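Local coordinates for 4-alpha-glucanotransferase (Streptococcus agalactiae, PDB 6M6T), which is an amylomaltase, also called disproportionating enzyme, a TIM-barrel clan member modelled here with glycans bound in two pockets, at residues Ser131-Glu136 with Thr191-Tyr196; Glu145-Lys150 with Lys186-Thr191. One frame throughout, in Å; residues are numbered along the deposited sequence.

Contact 1. Residues Ser131-Glu136 with Thr191-Tyr196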
ATOM      1  N   SER A 131     -13.033 -24.420  -0.843  1.00 53.87           N
ATOM      2  CA  SER A 131     -11.855 -25.242  -0.601  1.00 55.76           C
ATOM      3  C   SER A 131     -10.911 -25.199  -1.795  1.00 57.37           C
ATOM      4  O   SER A 131      -9.689 -25.099  -1.625  1.00 58.03           O
ATOM      5  CB  SER A 131     -12.271 -26.683  -0.271  1.00 54.44           C
ATOM      6  OG  SER A 131     -12.162 -27.545  -1.398  1.00 54.82           O
ATOM      7  N   ASP A 132     -11.458 -25.252  -3.013  1.00 59.74           N
ATOM      8  CA  ASP A 132     -10.643 -25.019  -4.204  1.00 60.51           C
ATOM      9  C   ASP A 132      -9.911 -23.683  -4.135  1.00 55.53           C
ATOM     10  O   ASP A 132      -8.860 -23.518  -4.766  1.00 61.31           O
ATOM     11  CB  ASP A 132     -11.521 -25.071  -5.457  1.00 60.23           C
ATOM     12  CG  ASP A 132     -11.245 -26.286  -6.326  1.00 67.16           C
ATOM     13  OD1 ASP A 132     -10.220 -26.977  -6.097  1.00 75.83           O
ATOM     14  OD2 ASP A 132     -12.051 -26.537  -7.254  1.00 63.76           O
ATOM     15  N   PHE A 133     -10.466 -22.711  -3.401  1.00 55.33           N
ATOM     16  CA  PHE A 133      -9.766 -21.452  -3.148  1.00 50.87           C
ATOM     17  C   PHE A 133      -8.649 -21.624  -2.114  1.00 54.10           C
ATOM     18  O   PHE A 133      -7.515 -21.172  -2.331  1.00 55.18           O
ATOM     19  CB  PHE A 133     -10.768 -20.391  -2.691  1.00 52.45           C
ATOM     20  CG  PHE A 133     -10.133 -19.136  -2.173  1.00 49.00           C
ATOM     21  CD1 PHE A 133      -9.454 -18.282  -3.031  1.00 47.12           C
ATOM     22  CD2 PHE A 133     -10.216 -18.808  -0.826  1.00 48.11           C
ATOM     23  CE1 PHE A 133      -8.871 -17.120  -2.556  1.00 49.84           C
ATOM     24  CE2 PHE A 133      -9.639 -17.650  -0.337  1.00 46.34           C
ATOM     25  CZ  PHE A 133      -8.961 -16.806  -1.200  1.00 51.32           C
ATOM     26  N   LEU A 134      -8.950 -22.265  -0.974  1.00 53.08           N
ATOM     27  CA  LEU A 134      -7.941 -22.409   0.081  1.00 52.68           C
ATOM     28  C   LEU A 134      -6.736 -23.217  -0.379  1.00 55.79           C
ATOM     29  O   LEU A 134      -5.669 -23.146   0.250  1.00 44.77           O
ATOM     30  CB  LEU A 134      -8.538 -23.063   1.326  1.00 44.90           C
ATOM     31  CG  LEU A 134      -9.730 -22.345   1.942  1.00 46.76           C
ATOM     32  CD1 LEU A 134     -10.410 -23.255   2.940  1.00 46.41           C
ATOM     33  CD2 LEU A 134      -9.297 -21.054   2.575  1.00 43.32           C
ATOM     34  N   GLN A 135      -6.885 -23.993  -1.453  1.00 56.86           N
ATOM     35  CA  GLN A 135      -5.760 -24.777  -1.934  1.00 57.20           C
ATOM     36  C   GLN A 135      -4.746 -23.908  -2.674  1.00 60.56           C
ATOM     37  O   GLN A 135      -3.550 -24.217  -2.669  1.00 58.67           O
ATOM     38  CB  GLN A 135      -6.256 -25.930  -2.819  1.00 58.58           C
ATOM     39  CG  GLN A 135      -5.149 -26.931  -3.120  1.00 66.33           C
ATOM     40  CD  GLN A 135      -5.634 -28.347  -3.365  1.00 69.04           C
ATOM     41  OE1 GLN A 135      -6.825 -28.582  -3.605  1.00 60.03           O
ATOM     42  NE2 GLN A 135      -4.701 -29.311  -3.303  1.00 62.45           N
ATOM     43  N   GLU A 136      -5.187 -22.814  -3.295  1.00 59.82           N
ATOM     44  CA  GLU A 136      -4.272 -21.897  -3.963  1.00 64.45           C
ATOM     45  C   GLU A 136      -3.761 -20.798  -3.046  1.00 56.82           C
ATOM     46  O   GLU A 136      -2.660 -20.289  -3.253  1.00 61.72           O
ATOM     47  CB  GLU A 136      -4.941 -21.279  -5.205  1.00 73.98           C
ATOM     48  CG  GLU A 136      -5.482 -22.327  -6.194  1.00 75.72           C
ATOM     49  CD  GLU A 136      -6.487 -21.780  -7.199  1.00 85.82           C
ATOM     50  OE1 GLU A 136      -7.653 -22.238  -7.168  1.00 80.48           O
ATOM     51  OE2 GLU A 136      -6.112 -20.916  -8.023  1.00 83.73           O
ATOM     52  N   THR A 191     -14.814 -14.206   3.459  1.00 44.16           N
ATOM     53  CA  THR A 191     -14.537 -12.831   3.056  1.00 46.58           C
ATOM     54  C   THR A 191     -13.219 -12.742   2.292  1.00 43.37           C
ATOM     55  O   THR A 191     -13.116 -11.970   1.332  1.00 48.44           O
ATOM     56  CB  THR A 191     -14.547 -11.881   4.258  1.00 47.29           C
ATOM     57  OG1 THR A 191     -13.641 -12.344   5.273  1.00 50.20           O
ATOM     58  CG2 THR A 191     -15.953 -11.774   4.825  1.00 44.90           C
ATOM     59  N   GLN A 192     -12.213 -13.547   2.658  1.00 49.20           N
ATOM     60  CA  GLN A 192     -10.987 -13.552   1.855  1.00 48.17           C
ATOM     61  C   GLN A 192     -11.258 -14.085   0.448  1.00 49.42           C
ATOM     62  O   GLN A 192     -10.690 -13.581  -0.537  1.00 49.31           O
ATOM     63  CB  GLN A 192      -9.884 -14.358   2.550  1.00 43.37           C
ATOM     64  CG  GLN A 192      -9.170 -13.625   3.717  1.00 41.25           C
ATOM     65  CD  GLN A 192      -8.732 -12.193   3.380  1.00 37.80           C
ATOM     66  OE1 GLN A 192      -7.866 -11.967   2.529  1.00 38.02           O
ATOM     67  NE2 GLN A 192      -9.323 -11.225   4.071  1.00 31.95           N
ATOM     68  N   TYR A 193     -12.146 -15.082   0.337  1.00 47.43           N
ATOM     69  CA  TYR A 193     -12.518 -15.599  -0.980  1.00 47.17           C
ATOM     70  C   TYR A 193     -13.177 -14.514  -1.826  1.00 52.16           C
ATOM     71  O   TYR A 193     -12.886 -14.380  -3.026  1.00 51.81           O
ATOM     72  CB  TYR A 193     -13.448 -16.804  -0.830  1.00 43.25           C
ATOM     73  CG  TYR A 193     -14.162 -17.217  -2.112  1.00 52.55           C
ATOM     74  CD1 TYR A 193     -13.520 -17.998  -3.073  1.00 50.73           C
ATOM     75  CD2 TYR A 193     -15.487 -16.839  -2.355  1.00 52.54           C
ATOM     76  CE1 TYR A 193     -14.174 -18.379  -4.241  1.00 51.16           C
ATOM     77  CE2 TYR A 193     -16.141 -17.217  -3.522  1.00 53.68           C
ATOM     78  CZ  TYR A 193     -15.480 -17.984  -4.460  1.00 54.29           C
ATOM     79  OH  TYR A 193     -16.125 -18.360  -5.616  1.00 56.38           O
ATOM     80  N   PHE A 194     -14.062 -13.727  -1.208  1.00 48.87           N
ATOM     81  CA  PHE A 194     -14.701 -12.611  -1.901  1.00 47.12           C
ATOM     82  C   PHE A 194     -13.668 -11.626  -2.409  1.00 47.84           C
ATOM     83  O   PHE A 194     -13.677 -11.238  -3.586  1.00 44.83           O
ATOM     84  CB  PHE A 194     -15.655 -11.887  -0.961  1.00 43.98           C
ATOM     85  CG  PHE A 194     -16.894 -12.629  -0.690  1.00 49.02           C
ATOM     86  CD1 PHE A 194     -17.451 -13.439  -1.668  1.00 52.64           C
ATOM     87  CD2 PHE A 194     -17.522 -12.511   0.530  1.00 44.17           C
ATOM     88  CE1 PHE A 194     -18.605 -14.130  -1.429  1.00 53.47           C
ATOM     89  CE2 PHE A 194     -18.667 -13.199   0.777  1.00 47.37           C
ATOM     90  CZ  PHE A 194     -19.218 -14.012  -0.203  1.00 49.63           C
ATOM     91  N   PHE A 195     -12.810 -11.160  -1.500  1.00 45.70           N
ATOM     92  CA  PHE A 195     -11.723 -10.270  -1.864  1.00 42.84           C
ATOM     93  C   PHE A 195     -11.020 -10.756  -3.113  1.00 45.43           C
ATOM     94  O   PHE A 195     -10.930 -10.035  -4.106  1.00 43.93           O
ATOM     95  CB  PHE A 195     -10.713 -10.157  -0.724  1.00 37.15           C
ATOM     96  CG  PHE A 195      -9.784  -9.002  -0.880  1.00 38.05           C
ATOM     97  CD1 PHE A 195      -8.616  -9.128  -1.625  1.00 39.25           C
ATOM     98  CD2 PHE A 195     -10.088  -7.769  -0.307  1.00 37.07           C
ATOM     99  CE1 PHE A 195      -7.761  -8.047  -1.784  1.00 42.24           C
ATOM    100  CE2 PHE A 195      -9.238  -6.683  -0.453  1.00 40.45           C
ATOM    101  CZ  PHE A 195      -8.067  -6.816  -1.188  1.00 42.30           C
ATOM    102  N   TYR A 196     -10.488 -11.972  -3.061  1.00 46.10           N
ATOM    103  CA  TYR A 196      -9.631 -12.401  -4.156  1.00 47.13           C
ATOM    104  C   TYR A 196     -10.418 -12.567  -5.452  1.00 48.93           C
ATOM    105  O   TYR A 196      -9.933 -12.172  -6.517  1.00 45.21           O
ATOM    106  CB  TYR A 196      -8.887 -13.677  -3.776  1.00 50.07           C
ATOM    107  CG  TYR A 196      -7.615 -13.348  -3.048  1.00 49.95           C
ATOM    108  CD1 TYR A 196      -7.659 -12.724  -1.802  1.00 49.11           C
ATOM    109  CD2 TYR A 196      -6.366 -13.622  -3.611  1.00 57.31           C
ATOM    110  CE1 TYR A 196      -6.499 -12.401  -1.115  1.00 44.84           C
ATOM    111  CE2 TYR A 196      -5.192 -13.297  -2.934  1.00 52.00           C
ATOM    112  CZ  TYR A 196      -5.274 -12.682  -1.688  1.00 49.03           C
ATOM    113  OH  TYR A 196      -4.138 -12.345  -1.000  1.00 51.35           O
TER
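The carbonyl oxygen of Gln192 accepts the helical N-H of Tyr196, N to O 3.0 Å, and the ring of Phe133 closes on the same oxygen from the other helix, CZ to O 3.7 Å. Phe133, Tyr193 and Tyr196 form an aromatic cluster that joins helix 126-134 to helix 182-208, in the largely helical excursion between the second and third strands of the barrel. A chi1 of 170° swings the Phe133 ring away from its own backbone N and across to the neighbouring helix. There the CA of Tyr193 makes a CH-pi contact over one face of the ring, 3.9 Å from the centroid and 22° off the normal. The ring of Tyr193 turns its edge toward the face of Phe133, with centroids 5.5 Å apart and planes at 77°; its CD1 reaches Phe133 CG at 3.7 Å, a T-shaped pair. Tyr196 contributes mainly its CB, 3.7 Å from Phe133 CE1, while its ring meets Phe133 obliquely. No hydrogen bond crosses between the segments, consistent with an apolar contact, and the polar ends of Tyr196 and Gln192 are held elsewhere: Tyr196 OH bonds to Val65 O and Gln192 OE1 to Gly67 N. Val140 also touches Phe133, and the ring of Phe120 meets that of Tyr193. Beside the rings, Phe133 CB lies near the plane of Tyr193, 3.7 Å from its CD1.

Contact 2. Residues Glu145-Lys150 with Lys186-Thr191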
ATOM      1  N   GLU A 145      -8.363 -17.826  11.687  1.00 46.57           N
ATOM      2  CA  GLU A 145      -8.376 -18.136  13.108  1.00 49.28           C
ATOM      3  C   GLU A 145      -7.774 -16.995  13.911  1.00 46.11           C
ATOM      4  O   GLU A 145      -8.267 -16.673  14.991  1.00 46.68           O
ATOM      5  CB  GLU A 145      -7.640 -19.449  13.380  1.00 47.31           C
ATOM      6  CG  GLU A 145      -8.317 -20.646  12.743  1.00 53.96           C
ATOM      7  CD  GLU A 145      -7.477 -21.910  12.780  1.00 67.29           C
ATOM      8  OE1 GLU A 145      -6.548 -21.975  13.617  1.00 68.44           O
ATOM      9  OE2 GLU A 145      -7.757 -22.838  11.973  1.00 69.86           O
ATOM     10  N   PHE A 146      -6.718 -16.360  13.402  1.00 47.13           N
ATOM     11  CA  PHE A 146      -6.177 -15.193  14.092  1.00 47.98           C
ATOM     12  C   PHE A 146      -7.249 -14.129  14.280  1.00 45.95           C
ATOM     13  O   PHE A 146      -7.438 -13.608  15.381  1.00 46.88           O
ATOM     14  CB  PHE A 146      -4.988 -14.629  13.316  1.00 46.68           C
ATOM     15  CG  PHE A 146      -4.358 -13.413  13.957  1.00 51.85           C
ATOM     16  CD1 PHE A 146      -3.376 -13.556  14.929  1.00 52.73           C
ATOM     17  CD2 PHE A 146      -4.729 -12.129  13.566  1.00 53.09           C
ATOM     18  CE1 PHE A 146      -2.782 -12.446  15.509  1.00 54.22           C
ATOM     19  CE2 PHE A 146      -4.143 -11.014  14.143  1.00 55.96           C
ATOM     20  CZ  PHE A 146      -3.166 -11.173  15.121  1.00 58.89           C
ATOM     21  N   MET A 147      -7.973 -13.803  13.212  1.00 48.62           N
ATOM     22  CA  MET A 147      -9.021 -12.791  13.318  1.00 50.48           C
ATOM     23  C   MET A 147     -10.143 -13.235  14.246  1.00 48.85           C
ATOM     24  O   MET A 147     -10.720 -12.407  14.962  1.00 45.42           O
ATOM     25  CB  MET A 147      -9.587 -12.454  11.937  1.00 44.36           C
ATOM     26  CG  MET A 147      -8.608 -11.711  11.043  1.00 45.51           C
ATOM     27  SD  MET A 147      -7.994 -10.139  11.710  1.00 54.93           S
ATOM     28  CE  MET A 147      -9.481  -9.461  12.486  1.00 50.95           C
ATOM     29  N   ALA A 148     -10.460 -14.526  14.259  1.00 46.12           N
ATOM     30  CA  ALA A 148     -11.507 -15.002  15.151  1.00 49.32           C
ATOM     31  C   ALA A 148     -11.080 -14.886  16.612  1.00 49.38           C
ATOM     32  O   ALA A 148     -11.825 -14.374  17.459  1.00 54.17           O
ATOM     33  CB  ALA A 148     -11.868 -16.443  14.797  1.00 51.32           C
ATOM     34  N   ILE A 149      -9.892 -15.372  16.937  1.00 42.96           N
ATOM     35  CA  ILE A 149      -9.420 -15.246  18.307  1.00 46.95           C
ATOM     36  C   ILE A 149      -9.334 -13.775  18.696  1.00 51.83           C
ATOM     37  O   ILE A 149      -9.677 -13.393  19.822  1.00 52.24           O
ATOM     38  CB  ILE A 149      -8.075 -15.976  18.480  1.00 45.43           C
ATOM     39  CG1 ILE A 149      -8.213 -17.442  18.067  1.00 41.68           C
ATOM     40  CG2 ILE A 149      -7.618 -15.911  19.915  1.00 48.16           C
ATOM     41  CD1 ILE A 149      -6.919 -18.202  18.097  1.00 37.75           C
ATOM     42  N   LYS A 150      -8.906 -12.918  17.763  1.00 52.97           N
ATOM     43  CA  LYS A 150      -8.802 -11.495  18.063  1.00 50.61           C
ATOM     44  C   LYS A 150     -10.162 -10.918  18.416  1.00 48.17           C
ATOM     45  O   LYS A 150     -10.297 -10.128  19.359  1.00 45.47           O
ATOM     46  CB  LYS A 150      -8.193 -10.760  16.870  1.00 50.04           C
ATOM     47  CG  LYS A 150      -8.052  -9.252  17.056  1.00 55.29           C
ATOM     48  CD  LYS A 150      -7.155  -8.650  15.985  1.00 54.83           C
ATOM     49  CE  LYS A 150      -6.887  -7.178  16.263  1.00 59.60           C
ATOM     50  NZ  LYS A 150      -6.168  -6.953  17.544  1.00 58.69           N
ATOM     51  N   LYS A 186     -14.906 -19.499   9.552  1.00 46.64           N
ATOM     52  CA  LYS A 186     -15.397 -19.651   8.185  1.00 52.14           C
ATOM     53  C   LYS A 186     -15.836 -18.310   7.604  1.00 51.30           C
ATOM     54  O   LYS A 186     -15.661 -18.069   6.404  1.00 48.90           O
ATOM     55  CB  LYS A 186     -16.545 -20.661   8.141  1.00 50.62           C
ATOM     56  CG  LYS A 186     -16.875 -21.171   6.754  1.00 52.69           C
ATOM     57  CD  LYS A 186     -17.094 -22.686   6.727  1.00 52.73           C
ATOM     58  CE  LYS A 186     -15.784 -23.467   6.698  1.00 53.84           C
ATOM     59  NZ  LYS A 186     -14.875 -23.007   5.616  1.00 56.08           N
ATOM     60  N   TYR A 187     -16.382 -17.417   8.438  1.00 51.57           N
ATOM     61  CA  TYR A 187     -16.701 -16.078   7.954  1.00 44.02           C
ATOM     62  C   TYR A 187     -15.486 -15.422   7.295  1.00 47.04           C
ATOM     63  O   TYR A 187     -15.575 -14.904   6.173  1.00 48.32           O
ATOM     64  CB  TYR A 187     -17.229 -15.204   9.097  1.00 42.70           C
ATOM     65  CG  TYR A 187     -17.181 -13.747   8.740  1.00 46.66           C
ATOM     66  CD1 TYR A 187     -16.041 -12.977   9.008  1.00 45.40           C
ATOM     67  CD2 TYR A 187     -18.247 -13.142   8.080  1.00 47.56           C
ATOM     68  CE1 TYR A 187     -15.964 -11.645   8.642  1.00 48.69           C
ATOM     69  CE2 TYR A 187     -18.183 -11.797   7.706  1.00 51.60           C
ATOM     70  CZ  TYR A 187     -17.040 -11.053   7.993  1.00 54.65           C
ATOM     71  OH  TYR A 187     -16.958  -9.722   7.639  1.00 58.09           O
ATOM     72  N   HIS A 188     -14.341 -15.425   7.991  1.00 49.09           N
ATOM     73  CA  HIS A 188     -13.168 -14.694   7.511  1.00 45.82           C
ATOM     74  C   HIS A 188     -12.529 -15.382   6.321  1.00 46.05           C
ATOM     75  O   HIS A 188     -11.988 -14.707   5.431  1.00 50.03           O
ATOM     76  CB  HIS A 188     -12.140 -14.546   8.620  1.00 41.08           C
ATOM     77  CG  HIS A 188     -12.521 -13.553   9.673  1.00 45.01           C
ATOM     78  ND1 HIS A 188     -12.421 -12.190   9.485  1.00 43.68           N
ATOM     79  CD2 HIS A 188     -12.979 -13.727  10.937  1.00 44.91           C
ATOM     80  CE1 HIS A 188     -12.807 -11.568  10.586  1.00 49.15           C
ATOM     81  NE2 HIS A 188     -13.149 -12.477  11.483  1.00 47.19           N
ATOM     82  N   GLU A 189     -12.587 -16.714   6.287  1.00 44.34           N
ATOM     83  CA  GLU A 189     -12.194 -17.433   5.076  1.00 44.84           C
ATOM     84  C   GLU A 189     -12.999 -16.957   3.877  1.00 49.14           C
ATOM     85  O   GLU A 189     -12.445 -16.665   2.807  1.00 51.98           O
ATOM     86  CB  GLU A 189     -12.387 -18.936   5.252  1.00 44.97           C
ATOM     87  CG  GLU A 189     -11.101 -19.662   5.548  1.00 57.38           C
ATOM     88  CD  GLU A 189     -11.282 -20.858   6.466  1.00 63.24           C
ATOM     89  OE1 GLU A 189     -12.217 -21.681   6.252  1.00 59.91           O
ATOM     90  OE2 GLU A 189     -10.486 -20.942   7.426  1.00 63.27           O
ATOM     91  N   VAL A 190     -14.317 -16.873   4.046  1.00 48.30           N
ATOM     92  CA  VAL A 190     -15.187 -16.563   2.924  1.00 46.96           C
ATOM     93  C   VAL A 190     -15.001 -15.111   2.500  1.00 45.75           C
ATOM     94  O   VAL A 190     -14.999 -14.794   1.303  1.00 46.76           O
ATOM     95  CB  VAL A 190     -16.649 -16.907   3.287  1.00 51.11           C
ATOM     96  CG1 VAL A 190     -17.625 -16.346   2.263  1.00 46.46           C
ATOM     97  CG2 VAL A 190     -16.838 -18.432   3.398  1.00 45.66           C
ATOM     98  N   THR A 191     -14.814 -14.206   3.459  1.00 44.16           N
ATOM     99  CA  THR A 191     -14.537 -12.831   3.056  1.00 46.58           C
ATOM    100  C   THR A 191     -13.219 -12.742   2.292  1.00 43.37           C
ATOM    101  O   THR A 191     -13.116 -11.970   1.332  1.00 48.44           O
ATOM    102  CB  THR A 191     -14.547 -11.881   4.258  1.00 47.29           C
ATOM    103  OG1 THR A 191     -13.641 -12.344   5.273  1.00 50.20           O
ATOM    104  CG2 THR A 191     -15.953 -11.774   4.825  1.00 44.90           C
TER
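His188 and Met147 carry this helix-helix contact, in which a methylene carbon sits squarely on an imidazole. It is a CH-pi contact between helix 140-152 and helix 182-208, within the helical excursion that separates the second and third strands of the TIM barrel. Met147 CB is 3.5 Å from the centroid of the His188 ring and only 8° off the normal, so it stands over the centre of the face. Met147 CB lies 3.6 Å from His188 NE2, with CE1 equally near. The opposite face is covered by Tyr187, whose CD1 lies 3.5 Å above the plane and also over its centre; the imidazole is therefore sandwiched between an aliphatic carbon of one helix and an aromatic carbon of its own. His188 reaches this position with CG anti to its carbonyl carbon (chi1 -73°), and its side chain crosses that of Met147 at about a right angle. Met147 CG, anti to its carbonyl carbon, lies 4.1 Å from His188 ND1; beyond it the chain bends at chi2 and chi3.

The third contributor, Ala148, meets the ring through its backbone N, 4.2 Å from His188 CD2 and oblique to the plane. His188 NE2 is also hydrogen-bonded to Glu151 OE1, a second link to helix 140-152; the carboxylate would probably make the imidazole more basic. Within helix 182-208, Lys186 NZ forms a salt bridge to Glu189 OE1, three residues on, at 3.0 Å. Glu145 OE2 and Glu189 OE2 are like charges 5.6 Å apart, which Lys186 probably offsets on the Glu189 side, while Glu145 OE1 has a salt bridge to Arg178. Further along the same helix, the hydroxyl of Thr191 donates to the carbonyl of His188, OG1 to O 2.9 Å, with a C=O...donor angle of 104° and the donor tilted from the carbonyl plane.

Both contacts are buried between helices, away from the centre of the chain, from which their own centres lie about 21 and 22 Å. Helix 182-208 serves both, meeting helix 126-134 in contact 1 and the next helix, 140-152, in contact 2; the centres are about 12 Å apart. Contact 1 is a cluster of three aromatic rings, whereas contact 2 sets an aliphatic carbon over an imidazole that also has a carboxylate partner. Neither has a hydrogen bond between its segments. The two meet directly where Leu134 CD2 packs 3.7 Å from Glu189 CG.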